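Local coordinates for protein cytosol aminopeptidase (Coxiella burnetii, PDB 3IJ3) that probably removes amino acids one by one from the N-terminal end of peptides, as a metal-dependent aminopeptidase of the M17 family, at residues P186-Q191 / G226-L231; P217-V222 / P301-A306; C253-G258 / N330-G335; L268-D273 / T359-A364; A415-S420 / A432-H437. All coordinates share one frame; numbering follows the deposited sequence.

Interaction 1: residues P186-Q191 / G226-L231; sequences PSELAQ and GSRPPL
The first turn of helix 186-200 lies on the irregular run 226-231, which stretches out as it enters strand 231-237; P186 rests on P229 and L231, and the closest CA pair, P186 and P230, is 6.4 Å apart. P186 carries most of the contact. Its CB sits 3.6 Å from P229 O and 3.8 Å from L231 CD2, while its CD reaches R228 CB at 4.1 Å. Proline suits this place because first-turn N-H groups have no helix carbonyl to bond to, so lacking one costs nothing, and its rigid ring offers several carbons to the neighbouring chain. L231 holds its CG in the crowded position between its backbone N and carbonyl carbon (chi1 56°), which lifts both methyls toward the helix. CD2 goes to P186, and CD1 lies 4.3 Å from A190 CB, one turn further on, where a small side chain fits beside the leucine.

The polar edge is looser. E188 OE1 and R228 NH1 are 4.1 Å apart, with the two flat groups turned 42° to each other and the oxygen well out of the guanidinium plane, so opposite charges are near without a salt bridge. A water in the plane of the guanidinium accepts from R228 NH1 at 3.0 Å and lies beside E188 OE2. The firmer partners are backbone atoms, G185 N for E188 and A181 O for R228. With A302 and I206 packing beneath P186, A190 and L231, this is the familiar packing of a helix start over a mixed sheet, here in the alpha/beta catalytic domain of an M17 aminopeptidase.

Interaction 2: residues P217-V222 / P301-A306; sequences PAIYAV and PAVENA
Helix 217-222 runs along strand 301-305 in nearly the same direction, the segment axes 28° apart and 8.4 Å from each other at their closest, with I219 facing P301 and V303, and V222 facing V303 and N305. I219 and V222 are three residues apart, just under one helical turn, and so present one apolar side to the strand. P301 and V303, two apart, point their side chains to the same side of the sheet and answer them.

I219 uses two branches. CD1, at the end of the longer one, reaches P301 CB at 3.8 Å, and CG2, set anti to the backbone N, meets V303 CG1 at 3.6 Å. The other methyl of V303, CG2, lies 4.0 Å from V222 CG1, so one valine engages both helix residues, a task for which its forked side chain is well shaped. All these side chains cross at roughly right angles. Such packing of a helix nearly parallel to the strand beneath it is the usual layering of an alpha/beta domain; strand 295-305 lies in the mixed sheet of the catalytic domain, and V337 and V338 of helix 335-347 press on V222 as well.

Toward the end of the strand the contact becomes polar. A single water donates to V222 O and to E304 O, 2.8 Å from each, and accepts from A306 N at 3.0 Å, bridging the last turn of the helix and the end of the strand. N305, beside V222, is hydrogen-bonded to T331 O and to the metal ligand D255, and so probably helps to position a ligand of the lithium ion.

Interaction 3: residues C253-G258 / N330-G335; sequences CFDSGG and NTDAEG. With LI (lithium ion), chain C; SO4 (sulfate ion), chain D.
The D255 carboxylate comes from the opposite direction to that of E334, and the two converge on one lithium ion with their planes 62° apart. D255 OD2 binds the metal at 2.3 Å and E334 OE2 at 1.9 Å; D273 and a water complete the four ligands. D332 adds a further, non-ligand acid, its OD1 3.0 Å from D255 OD2; its salt bridge with K262 probably offsets the repulsion. D255 OD1 faces the other way, accepting from G257 N in an Asx turn and also held from the strand beside it, which fixes the carboxylate's rotation.

A little away from the metal, T331 OG1 donates to G257 O at 2.6 Å, in the carbonyl plane. A side chain on G258 would run into this hydroxyl; G257 has backbone angles that only glycine holds easily and lies against D332. The type I turn N330-A333 is braced by N330 OD1, which accepts from D332 N. G335 N donates at 3.0 Å to O1 of a sulfate, probably from the crystallisation liquor, which K250 and R336 also bind. Acids so close together are probably stabilised by the cation among them, consistent with the manganese expected for this family.

Interaction 4: residues L268-D273 / T359-A364; sequences LLMKKD and TLTGAA. With LI (lithium ion), chain C.
T359 turns its hydroxyl into the space between its own backbone N and carbonyl carbon (chi1 45°), and D273 swings its carboxylate across with a chi1 of -143°, away from the staggered values; together these bring OG1 over OD1. T359 OG1 donates to D273 OD1 at 2.5 Å, approaching from above the carboxylate plane, 45° out of it. The same oxygen accepts from a water and forms a salt bridge with K250, so it has three polar partners, while D273 OD2 binds the lithium ion at 1.9 Å. T359 is thus a second-shell residue that helps to position a metal ligand.

T361 contributes both its branches. Its CG2 lies 3.2 Å from D273 OD1 and 3.9 Å from M270 SD, a sulfur brought round by two bends in its chain, and its OG1 is 2.8 Å from the water that also binds lithium. A threonine can serve methyl and hydroxyl sides at once.

K272 reaches in from the 3-10 turn with a nearly straight chain that bends only at its end. K272 NZ donates to two waters, at 2.7 Å each, and both waters donate to L360 O; the direct partner of K272 is F451, through a hydrogen bond to the carbonyl and a cation-pi contact. Loops gathered after strand 353-359 and before helix 275-289 around a metal-bound aspartate are in keeping with the active site of an M17 aminopeptidase.

Interaction 5: residues A415-S420 / A432-H437; sequences ADLTNS and ALFLQH. With EDO (1,2-ethanediol), chain I.
The apolar contacts centre on L417, whose CD1 wedges between the rings of F434 and H437. It reaches F434 CD1 at 3.5 Å, the two side chains crossing at about a right angle, and it makes a CH-pi contact with H437, lying 3.8 Å from the ring centroid and 8° off the normal. F434 extends anti to its backbone N (chi1 177°), which carries the ring from the helix out to strand 417-418. There its CE1 also meets N419 CA at 3.7 Å. Leucine suits the place, apolar and long enough to carry a methyl between the two rings.

Of the polar groups, T418 O is buried without a hydrogen-bond partner in the model; it sits at the edge of the F434 ring, near the ring plane and 3.4 Å from CD1, where the weakly positive ring C-H groups probably compensate in part. H437 ND1 donates to its own helix at L433 O (2.8 Å), which helps keep the imidazole turned with its face to L417; NE2 shares a hydrogen bond of 2.6 Å with O2 of an ethanediol, probably a crystallisation additive.

Around this contact, strand 417-418 pairs with strand 325-327 and N419 ties down T329, N330 and A333. F434 packs on I326 and R336, and L435 on L339 and L343, so the contact joins the edge of a small three-stranded sheet to helix 427-436, with helix 335-347 packed against both.

In the fold
Interactions 2 to 5 are buried, whereas interaction 1 is partly exposed and keeps its charges at a solvent-bridged distance. Interaction 2 packs a helix on a strand, interaction 1 a helix start on the loop leading into one; they join at strand 295-305, where L231 O probably accepts from A302 N. Interaction 2 leads on to interaction 3, since strands 295-305 and 254-255 are neighbours and N305 O meets S256 OG. Interactions 3 and 4 share the lithium ion and one water and are dominated by acids, with metal and hydrogen bonds leading and methyl contacts secondary. Interaction 5, outside the metal site, mixes aromatic and aliphatic packing, yet touches interaction 3 through N419.

Interaction 1: residues P186-Q191 / G226-L231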
# COMPACT_ATOMS: atom_id res chain seq x y z
N PRO A 186 -26.62 8.56 -18.24
CA PRO A 186 -27.95 7.93 -18.23
C PRO A 186 -28.89 8.39 -19.35
O PRO A 186 -29.58 7.57 -19.95
CB PRO A 186 -28.49 8.30 -16.83
CG PRO A 186 -27.25 8.42 -15.99
CD PRO A 186 -26.21 9.05 -16.92
N SER A 187 -28.89 9.70 -19.63
CA SER A 187 -29.73 10.27 -20.68
C SER A 187 -29.35 9.75 -22.05
O SER A 187 -30.22 9.40 -22.84
CB SER A 187 -29.62 11.80 -20.68
OG SER A 187 -30.09 12.33 -19.46
N GLU A 188 -28.05 9.68 -22.32
CA GLU A 188 -27.57 9.19 -23.62
C GLU A 188 -27.88 7.70 -23.80
O GLU A 188 -28.17 7.24 -24.91
CB GLU A 188 -26.08 9.45 -23.82
CG GLU A 188 -25.72 10.92 -23.96
CD GLU A 188 -25.63 11.69 -22.66
OE1 GLU A 188 -25.54 11.10 -21.56
OE2 GLU A 188 -25.61 12.94 -22.76
N LEU A 189 -27.82 6.95 -22.71
CA LEU A 189 -28.14 5.53 -22.73
C LEU A 189 -29.64 5.39 -23.01
O LEU A 189 -30.06 4.57 -23.85
CB LEU A 189 -27.73 4.88 -21.43
CG LEU A 189 -27.80 3.37 -21.31
CD1 LEU A 189 -27.02 2.72 -22.49
CD2 LEU A 189 -27.27 2.92 -19.94
N ALA A 190 -30.46 6.19 -22.33
CA ALA A 190 -31.90 6.18 -22.60
C ALA A 190 -32.19 6.52 -24.07
O ALA A 190 -33.05 5.87 -24.71
CB ALA A 190 -32.64 7.17 -21.67
N GLN A 191 -31.48 7.53 -24.62
CA GLN A 191 -31.66 7.88 -26.01
C GLN A 191 -31.29 6.73 -26.96
O GLN A 191 -31.98 6.49 -27.97
CB GLN A 191 -30.86 9.15 -26.35
CG GLN A 191 -31.02 9.60 -27.81
CD GLN A 191 -32.50 9.80 -28.19
OE1 GLN A 191 -33.02 9.17 -29.13
NE2 GLN A 191 -33.21 10.64 -27.42
N GLY A 226 -24.41 11.87 -8.68
CA GLY A 226 -23.90 12.30 -10.00
C GLY A 226 -24.52 13.59 -10.51
O GLY A 226 -25.65 13.94 -10.14
N SER A 227 -23.79 14.32 -11.34
CA SER A 227 -24.33 15.56 -11.90
C SER A 227 -25.39 15.22 -12.95
O SER A 227 -26.17 16.09 -13.35
CB SER A 227 -23.23 16.43 -12.54
OG SER A 227 -22.53 15.71 -13.51
N ARG A 228 -25.40 13.97 -13.40
CA ARG A 228 -26.38 13.49 -14.37
C ARG A 228 -27.29 12.53 -13.61
O ARG A 228 -26.84 11.46 -13.19
CB ARG A 228 -25.69 12.85 -15.55
CG ARG A 228 -24.80 13.88 -16.21
CD ARG A 228 -24.02 13.32 -17.31
NE ARG A 228 -23.20 12.19 -16.87
CZ ARG A 228 -22.44 11.49 -17.70
NH1 ARG A 228 -22.40 11.83 -18.97
NH2 ARG A 228 -21.73 10.45 -17.27
N PRO A 229 -28.55 12.91 -13.45
CA PRO A 229 -29.43 12.13 -12.58
C PRO A 229 -29.75 10.72 -13.03
O PRO A 229 -29.73 10.44 -14.24
CB PRO A 229 -30.69 12.98 -12.46
CG PRO A 229 -30.59 14.06 -13.42
CD PRO A 229 -29.19 14.14 -13.94
N PRO A 230 -30.08 9.85 -12.06
CA PRO A 230 -30.38 8.45 -12.36
C PRO A 230 -31.76 8.26 -12.97
O PRO A 230 -32.66 9.08 -12.77
CB PRO A 230 -30.30 7.80 -10.99
CG PRO A 230 -30.78 8.85 -10.06
CD PRO A 230 -30.18 10.12 -10.62
N LEU A 231 -31.92 7.14 -13.66
CA LEU A 231 -33.20 6.79 -14.27
C LEU A 231 -33.31 5.30 -14.50
O LEU A 231 -32.33 4.57 -14.35
CB LEU A 231 -33.39 7.59 -15.54
CG LEU A 231 -32.34 7.48 -16.63
CD1 LEU A 231 -32.67 6.26 -17.47
CD2 LEU A 231 -32.25 8.68 -17.55
O HOH W 1 -23.69 14.08 -20.57

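Interaction 2: residues P217-V222 / P301-A306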
# COMPACT_ATOMS: atom_id res chain seq x y z
N PRO A 217 -36.18 3.22 -5.01
CA PRO A 217 -35.25 3.91 -4.12
C PRO A 217 -33.79 3.47 -4.17
O PRO A 217 -32.90 4.29 -3.90
CB PRO A 217 -35.85 3.69 -2.72
CG PRO A 217 -36.64 2.41 -2.86
CD PRO A 217 -37.22 2.50 -4.25
N ALA A 218 -33.53 2.21 -4.52
CA ALA A 218 -32.16 1.72 -4.54
C ALA A 218 -31.42 2.25 -5.76
O ALA A 218 -30.22 2.56 -5.68
CB ALA A 218 -32.15 0.15 -4.47
N ILE A 219 -32.11 2.38 -6.89
CA ILE A 219 -31.49 2.99 -8.09
C ILE A 219 -31.16 4.45 -7.77
O ILE A 219 -30.06 4.95 -8.05
CB ILE A 219 -32.42 2.91 -9.32
CG1 ILE A 219 -32.82 1.45 -9.61
CG2 ILE A 219 -31.74 3.54 -10.56
CD1 ILE A 219 -33.81 1.30 -10.82
N TYR A 220 -32.11 5.13 -7.13
CA TYR A 220 -31.92 6.52 -6.78
C TYR A 220 -30.75 6.73 -5.80
O TYR A 220 -29.93 7.62 -6.00
CB TYR A 220 -33.19 7.12 -6.20
CG TYR A 220 -32.99 8.53 -5.74
CD1 TYR A 220 -32.93 9.56 -6.66
CD2 TYR A 220 -32.81 8.84 -4.39
CE1 TYR A 220 -32.70 10.89 -6.26
CE2 TYR A 220 -32.59 10.15 -3.98
CZ TYR A 220 -32.55 11.16 -4.92
OH TYR A 220 -32.31 12.45 -4.52
N ALA A 221 -30.67 5.91 -4.76
CA ALA A 221 -29.60 6.08 -3.74
C ALA A 221 -28.20 5.99 -4.37
O ALA A 221 -27.33 6.82 -4.08
CB ALA A 221 -29.77 5.04 -2.60
N VAL A 222 -28.01 5.02 -5.25
CA VAL A 222 -26.71 4.85 -5.90
C VAL A 222 -26.36 6.01 -6.80
O VAL A 222 -25.26 6.52 -6.74
CB VAL A 222 -26.63 3.51 -6.67
CG1 VAL A 222 -25.40 3.42 -7.55
CG2 VAL A 222 -26.66 2.34 -5.70
N PRO A 301 -31.38 -0.04 -15.28
CA PRO A 301 -31.12 1.04 -14.33
C PRO A 301 -29.90 1.79 -14.87
O PRO A 301 -28.84 1.17 -15.13
CB PRO A 301 -30.81 0.32 -13.02
CG PRO A 301 -30.76 -1.12 -13.31
CD PRO A 301 -31.17 -1.38 -14.69
N ALA A 302 -30.03 3.09 -15.06
CA ALA A 302 -28.96 3.91 -15.65
C ALA A 302 -28.56 5.00 -14.66
O ALA A 302 -29.36 5.88 -14.31
CB ALA A 302 -29.42 4.49 -17.00
N VAL A 303 -27.33 4.88 -14.16
CA VAL A 303 -26.83 5.80 -13.15
C VAL A 303 -25.32 6.02 -13.27
O VAL A 303 -24.64 5.34 -14.05
CB VAL A 303 -27.01 5.15 -11.74
CG1 VAL A 303 -28.44 4.62 -11.48
CG2 VAL A 303 -26.01 3.98 -11.51
N GLU A 304 -24.82 7.03 -12.56
CA GLU A 304 -23.38 7.20 -12.38
C GLU A 304 -23.15 6.98 -10.89
O GLU A 304 -23.95 7.44 -10.08
CB GLU A 304 -22.85 8.61 -12.77
CG GLU A 304 -21.27 8.75 -12.58
CD GLU A 304 -20.64 10.02 -13.23
OE1 GLU A 304 -21.37 10.72 -13.97
OE2 GLU A 304 -19.41 10.32 -13.00
N ASN A 305 -22.10 6.24 -10.53
CA ASN A 305 -21.73 6.05 -9.13
C ASN A 305 -20.65 7.07 -8.87
O ASN A 305 -19.48 6.82 -9.11
CB ASN A 305 -21.25 4.62 -8.87
CG ASN A 305 -21.09 4.30 -7.38
OD1 ASN A 305 -21.72 4.95 -6.52
ND2 ASN A 305 -20.27 3.28 -7.08
N ALA A 306 -21.05 8.22 -8.36
CA ALA A 306 -20.15 9.34 -8.20
C ALA A 306 -19.75 9.66 -6.79
O ALA A 306 -20.37 9.23 -5.84
CB ALA A 306 -20.83 10.61 -8.79
O HOH W 2 -23.86 8.77 -7.64

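Interaction 3: residues C253-G258 / N330-G335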
# COMPACT_ATOMS: atom_id res chain seq x y z
N CYS A 253 -23.04 4.04 -15.89
CA CYS A 253 -22.33 4.78 -16.95
C CYS A 253 -20.90 5.14 -16.62
O CYS A 253 -20.04 5.20 -17.51
CB CYS A 253 -23.17 5.98 -17.38
SG CYS A 253 -24.74 5.39 -18.18
N PHE A 254 -20.65 5.39 -15.34
CA PHE A 254 -19.29 5.55 -14.83
C PHE A 254 -19.30 5.14 -13.37
O PHE A 254 -20.24 5.44 -12.63
CB PHE A 254 -18.70 6.96 -14.97
CG PHE A 254 -17.25 6.99 -14.65
CD1 PHE A 254 -16.33 6.46 -15.56
CD2 PHE A 254 -16.78 7.47 -13.43
CE1 PHE A 254 -14.98 6.41 -15.27
CE2 PHE A 254 -15.42 7.43 -13.15
CZ PHE A 254 -14.53 6.89 -14.05
N ASP A 255 -18.28 4.37 -12.99
CA ASP A 255 -18.15 3.93 -11.62
C ASP A 255 -16.83 4.43 -10.99
O ASP A 255 -15.75 3.94 -11.31
CB ASP A 255 -18.25 2.41 -11.55
CG ASP A 255 -18.35 1.87 -10.12
OD1 ASP A 255 -18.48 2.67 -9.17
OD2 ASP A 255 -18.27 0.62 -10.00
N SER A 256 -16.93 5.43 -10.13
CA SER A 256 -15.77 5.92 -9.40
C SER A 256 -15.50 5.06 -8.18
O SER A 256 -14.45 5.18 -7.54
CB SER A 256 -16.02 7.33 -8.90
OG SER A 256 -17.09 7.32 -7.93
N GLY A 257 -16.48 4.23 -7.83
CA GLY A 257 -16.47 3.45 -6.62
C GLY A 257 -17.27 4.11 -5.52
O GLY A 257 -17.68 3.45 -4.56
N GLY A 258 -17.57 5.41 -5.68
CA GLY A 258 -18.27 6.16 -4.64
C GLY A 258 -17.28 6.47 -3.52
O GLY A 258 -16.05 6.50 -3.74
N ASN A 330 -20.12 -1.55 1.16
CA ASN A 330 -19.14 -1.21 0.11
C ASN A 330 -19.88 -0.39 -0.92
O ASN A 330 -20.75 -0.93 -1.62
CB ASN A 330 -18.56 -2.48 -0.50
CG ASN A 330 -17.52 -2.20 -1.59
OD1 ASN A 330 -17.20 -1.04 -1.90
ND2 ASN A 330 -16.99 -3.28 -2.16
N THR A 331 -19.56 0.90 -1.04
CA THR A 331 -20.28 1.73 -2.02
C THR A 331 -19.94 1.34 -3.47
O THR A 331 -20.64 1.72 -4.40
CB THR A 331 -19.98 3.24 -1.84
OG1 THR A 331 -18.59 3.47 -2.08
CG2 THR A 331 -20.36 3.72 -0.45
N ASP A 332 -18.86 0.57 -3.64
CA ASP A 332 -18.38 0.13 -4.96
C ASP A 332 -19.05 -1.22 -5.36
O ASP A 332 -18.73 -1.76 -6.41
CB ASP A 332 -16.87 0.05 -4.93
CG ASP A 332 -16.24 -0.14 -6.33
OD1 ASP A 332 -16.87 0.18 -7.34
OD2 ASP A 332 -15.09 -0.60 -6.38
N ALA A 333 -19.94 -1.77 -4.54
CA ALA A 333 -20.73 -2.96 -4.94
C ALA A 333 -22.13 -2.40 -5.24
O ALA A 333 -23.15 -2.85 -4.72
CB ALA A 333 -20.78 -4.04 -3.81
N GLU A 334 -22.18 -1.39 -6.09
CA GLU A 334 -23.42 -0.65 -6.41
C GLU A 334 -24.27 -1.29 -7.49
O GLU A 334 -25.50 -1.08 -7.56
CB GLU A 334 -23.07 0.80 -6.87
CG GLU A 334 -22.69 1.01 -8.36
CD GLU A 334 -21.42 0.31 -8.79
OE1 GLU A 334 -20.57 0.05 -7.93
OE2 GLU A 334 -21.28 -0.01 -10.01
N GLY A 335 -23.63 -2.05 -8.38
CA GLY A 335 -24.35 -2.66 -9.51
C GLY A 335 -25.46 -3.58 -9.06
O GLY A 335 -26.57 -3.55 -9.58
LI LI C . -19.76 -0.91 -10.79
S SO4 D . -21.39 -4.81 -8.55
O1 SO4 D . -21.01 -3.40 -8.54
O2 SO4 D . -22.45 -4.95 -7.54
O3 SO4 D . -21.82 -5.12 -9.90
O4 SO4 D . -20.24 -5.66 -8.16
O HOH W 3 -18.95 -2.13 -9.55

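Interaction 4: residues L268-D273 / T359-A364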
# COMPACT_ATOMS: atom_id res chain seq x y z
N LEU A 268 -9.77 3.24 -14.42
CA LEU A 268 -9.43 3.59 -15.79
C LEU A 268 -10.41 3.13 -16.85
O LEU A 268 -10.67 3.85 -17.82
CB LEU A 268 -8.02 3.09 -16.11
CG LEU A 268 -7.44 3.48 -17.44
CD1 LEU A 268 -7.40 4.98 -17.60
CD2 LEU A 268 -6.04 2.86 -17.58
N LEU A 269 -10.93 1.91 -16.72
CA LEU A 269 -11.86 1.37 -17.75
C LEU A 269 -13.33 1.51 -17.38
O LEU A 269 -14.19 0.99 -18.09
CB LEU A 269 -11.59 -0.13 -17.96
CG LEU A 269 -10.19 -0.51 -18.43
CD1 LEU A 269 -10.15 -1.99 -18.74
CD2 LEU A 269 -9.76 0.29 -19.66
N MET A 270 -13.63 2.29 -16.33
CA MET A 270 -14.98 2.31 -15.79
C MET A 270 -16.11 2.90 -16.64
O MET A 270 -17.26 2.81 -16.26
CB MET A 270 -14.99 2.78 -14.37
CG MET A 270 -14.35 1.80 -13.42
SD MET A 270 -15.16 0.15 -13.36
CE MET A 270 -14.09 -0.79 -14.47
N LYS A 271 -15.77 3.49 -17.78
CA LYS A 271 -16.80 3.87 -18.76
C LYS A 271 -17.51 2.56 -19.19
O LYS A 271 -18.62 2.59 -19.71
CB LYS A 271 -16.20 4.57 -19.98
CG LYS A 271 -15.32 3.71 -20.88
CD LYS A 271 -14.73 4.54 -22.02
CE LYS A 271 -13.92 3.66 -22.95
NZ LYS A 271 -13.35 4.35 -24.16
N LYS A 272 -16.87 1.39 -18.98
CA LYS A 272 -17.48 0.12 -19.41
C LYS A 272 -18.42 -0.48 -18.42
O LYS A 272 -18.98 -1.55 -18.70
CB LYS A 272 -16.40 -0.94 -19.76
CG LYS A 272 -15.80 -1.70 -18.56
CD LYS A 272 -14.77 -2.70 -19.04
CE LYS A 272 -14.06 -3.43 -17.89
NZ LYS A 272 -15.02 -4.28 -17.13
N ASP A 273 -18.64 0.17 -17.28
CA ASP A 273 -19.52 -0.44 -16.27
C ASP A 273 -21.02 -0.42 -16.62
O ASP A 273 -21.88 -0.84 -15.82
CB ASP A 273 -19.23 0.10 -14.87
CG ASP A 273 -19.35 -0.98 -13.80
OD1 ASP A 273 -19.07 -2.17 -14.10
OD2 ASP A 273 -19.73 -0.65 -12.67
N THR A 359 -21.57 -6.22 -15.47
CA THR A 359 -20.12 -6.21 -15.61
C THR A 359 -19.42 -6.41 -14.28
O THR A 359 -19.84 -5.91 -13.21
CB THR A 359 -19.60 -4.93 -16.25
OG1 THR A 359 -20.24 -3.80 -15.64
CG2 THR A 359 -19.86 -4.94 -17.75
N LEU A 360 -18.32 -7.15 -14.36
CA LEU A 360 -17.46 -7.43 -13.22
C LEU A 360 -16.56 -6.25 -12.93
O LEU A 360 -16.08 -5.61 -13.87
CB LEU A 360 -16.50 -8.58 -13.58
CG LEU A 360 -17.11 -9.95 -13.67
CD1 LEU A 360 -16.27 -10.95 -14.38
CD2 LEU A 360 -17.43 -10.38 -12.21
N THR A 361 -16.32 -5.98 -11.64
CA THR A 361 -15.34 -4.93 -11.24
C THR A 361 -14.42 -5.48 -10.13
O THR A 361 -14.90 -6.15 -9.19
CB THR A 361 -16.02 -3.63 -10.77
OG1 THR A 361 -16.83 -3.91 -9.61
CG2 THR A 361 -16.91 -3.06 -11.92
N GLY A 362 -13.12 -5.20 -10.27
CA GLY A 362 -12.08 -5.66 -9.33
C GLY A 362 -11.31 -6.87 -9.87
O GLY A 362 -11.92 -7.92 -10.15
N ALA A 363 -9.99 -6.75 -9.99
CA ALA A 363 -9.13 -7.84 -10.53
C ALA A 363 -9.40 -9.25 -9.91
O ALA A 363 -9.44 -10.29 -10.62
CB ALA A 363 -7.64 -7.47 -10.36
N ALA A 364 -9.60 -9.26 -8.59
CA ALA A 364 -9.84 -10.51 -7.85
C ALA A 364 -11.20 -11.17 -8.13
O ALA A 364 -11.34 -12.40 -7.95
CB ALA A 364 -9.70 -10.25 -6.34
LI LI C . -19.76 -0.91 -10.79
O HOH W 4 -16.68 -3.07 -15.37
O HOH W 5 -13.76 -4.77 -14.83
O HOH W 3 -18.95 -2.13 -9.55

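Interaction 5: residues A415-S420 / A432-H437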
# COMPACT_ATOMS: atom_id res chain seq x y z
N ALA A 415 -29.81 -4.18 8.94
CA ALA A 415 -30.77 -4.31 7.85
C ALA A 415 -31.06 -5.76 7.52
O ALA A 415 -30.51 -6.67 8.15
CB ALA A 415 -30.21 -3.61 6.58
N ASP A 416 -31.89 -6.00 6.51
CA ASP A 416 -32.17 -7.39 6.08
C ASP A 416 -30.92 -8.11 5.55
O ASP A 416 -30.75 -9.34 5.76
CB ASP A 416 -33.29 -7.42 5.04
CG ASP A 416 -34.62 -7.00 5.61
OD1 ASP A 416 -34.94 -7.44 6.76
OD2 ASP A 416 -35.36 -6.25 4.90
N LEU A 417 -30.05 -7.37 4.86
CA LEU A 417 -28.79 -7.91 4.38
C LEU A 417 -27.84 -6.79 4.01
O LEU A 417 -28.23 -5.65 3.94
CB LEU A 417 -28.96 -8.81 3.17
CG LEU A 417 -29.38 -8.19 1.85
CD1 LEU A 417 -29.22 -9.25 0.69
CD2 LEU A 417 -30.82 -7.64 1.92
N THR A 418 -26.58 -7.13 3.85
CA THR A 418 -25.58 -6.18 3.39
C THR A 418 -25.43 -6.35 1.90
O THR A 418 -25.92 -7.33 1.34
CB THR A 418 -24.21 -6.41 4.04
OG1 THR A 418 -23.71 -7.71 3.65
CG2 THR A 418 -24.27 -6.31 5.57
N ASN A 419 -24.75 -5.40 1.25
CA ASN A 419 -24.51 -5.57 -0.18
C ASN A 419 -23.17 -6.20 -0.49
O ASN A 419 -22.94 -6.55 -1.63
CB ASN A 419 -24.65 -4.27 -0.97
CG ASN A 419 -23.56 -3.29 -0.70
OD1 ASN A 419 -23.06 -3.18 0.42
ND2 ASN A 419 -23.20 -2.49 -1.75
N SER A 420 -22.29 -6.39 0.48
CA SER A 420 -21.00 -7.01 0.19
C SER A 420 -20.57 -7.88 1.33
O SER A 420 -21.01 -7.69 2.47
CB SER A 420 -19.89 -5.98 -0.07
OG SER A 420 -19.59 -5.30 1.14
N ALA A 432 -24.07 -12.58 -7.02
CA ALA A 432 -25.14 -13.38 -7.54
C ALA A 432 -26.09 -13.81 -6.42
O ALA A 432 -27.31 -13.79 -6.61
CB ALA A 432 -24.57 -14.63 -8.28
N LEU A 433 -25.54 -14.18 -5.25
CA LEU A 433 -26.40 -14.58 -4.11
C LEU A 433 -27.19 -13.40 -3.61
O LEU A 433 -28.31 -13.54 -3.13
CB LEU A 433 -25.61 -15.15 -2.91
CG LEU A 433 -25.04 -16.53 -2.93
CD1 LEU A 433 -24.13 -16.73 -1.68
CD2 LEU A 433 -26.14 -17.60 -3.03
N PHE A 434 -26.58 -12.21 -3.68
CA PHE A 434 -27.29 -11.00 -3.28
C PHE A 434 -28.55 -10.84 -4.17
O PHE A 434 -29.66 -10.70 -3.68
CB PHE A 434 -26.38 -9.78 -3.44
CG PHE A 434 -27.09 -8.49 -3.12
CD1 PHE A 434 -27.11 -7.99 -1.80
CD2 PHE A 434 -27.76 -7.80 -4.09
CE1 PHE A 434 -27.78 -6.79 -1.50
CE2 PHE A 434 -28.43 -6.61 -3.81
CZ PHE A 434 -28.45 -6.10 -2.50
N LEU A 435 -28.36 -10.88 -5.48
CA LEU A 435 -29.44 -10.72 -6.42
C LEU A 435 -30.53 -11.79 -6.26
O LEU A 435 -31.72 -11.51 -6.45
CB LEU A 435 -28.91 -10.71 -7.86
CG LEU A 435 -28.02 -9.51 -8.25
CD1 LEU A 435 -27.36 -9.76 -9.60
CD2 LEU A 435 -28.83 -8.26 -8.27
N GLN A 436 -30.14 -13.01 -5.88
CA GLN A 436 -31.08 -14.08 -5.70
C GLN A 436 -32.11 -13.75 -4.63
O GLN A 436 -33.21 -14.29 -4.66
CB GLN A 436 -30.37 -15.39 -5.36
CG GLN A 436 -31.29 -16.58 -5.31
CD GLN A 436 -30.55 -17.88 -5.10
OE1 GLN A 436 -29.49 -17.91 -4.44
NE2 GLN A 436 -31.11 -18.96 -5.62
N HIS A 437 -31.76 -12.90 -3.68
CA HIS A 437 -32.75 -12.50 -2.64
C HIS A 437 -33.95 -11.79 -3.23
O HIS A 437 -35.01 -11.73 -2.58
CB HIS A 437 -32.12 -11.58 -1.60
CG HIS A 437 -31.22 -12.28 -0.63
ND1 HIS A 437 -29.95 -12.69 -0.96
CD2 HIS A 437 -31.41 -12.64 0.66
CE1 HIS A 437 -29.39 -13.27 0.09
NE2 HIS A 437 -30.25 -13.25 1.09
C1 EDO I . -28.27 -13.06 5.38
O1 EDO I . -28.86 -14.22 5.98
C2 EDO I . -28.65 -12.98 3.91
O2 EDO I . -29.76 -13.84 3.60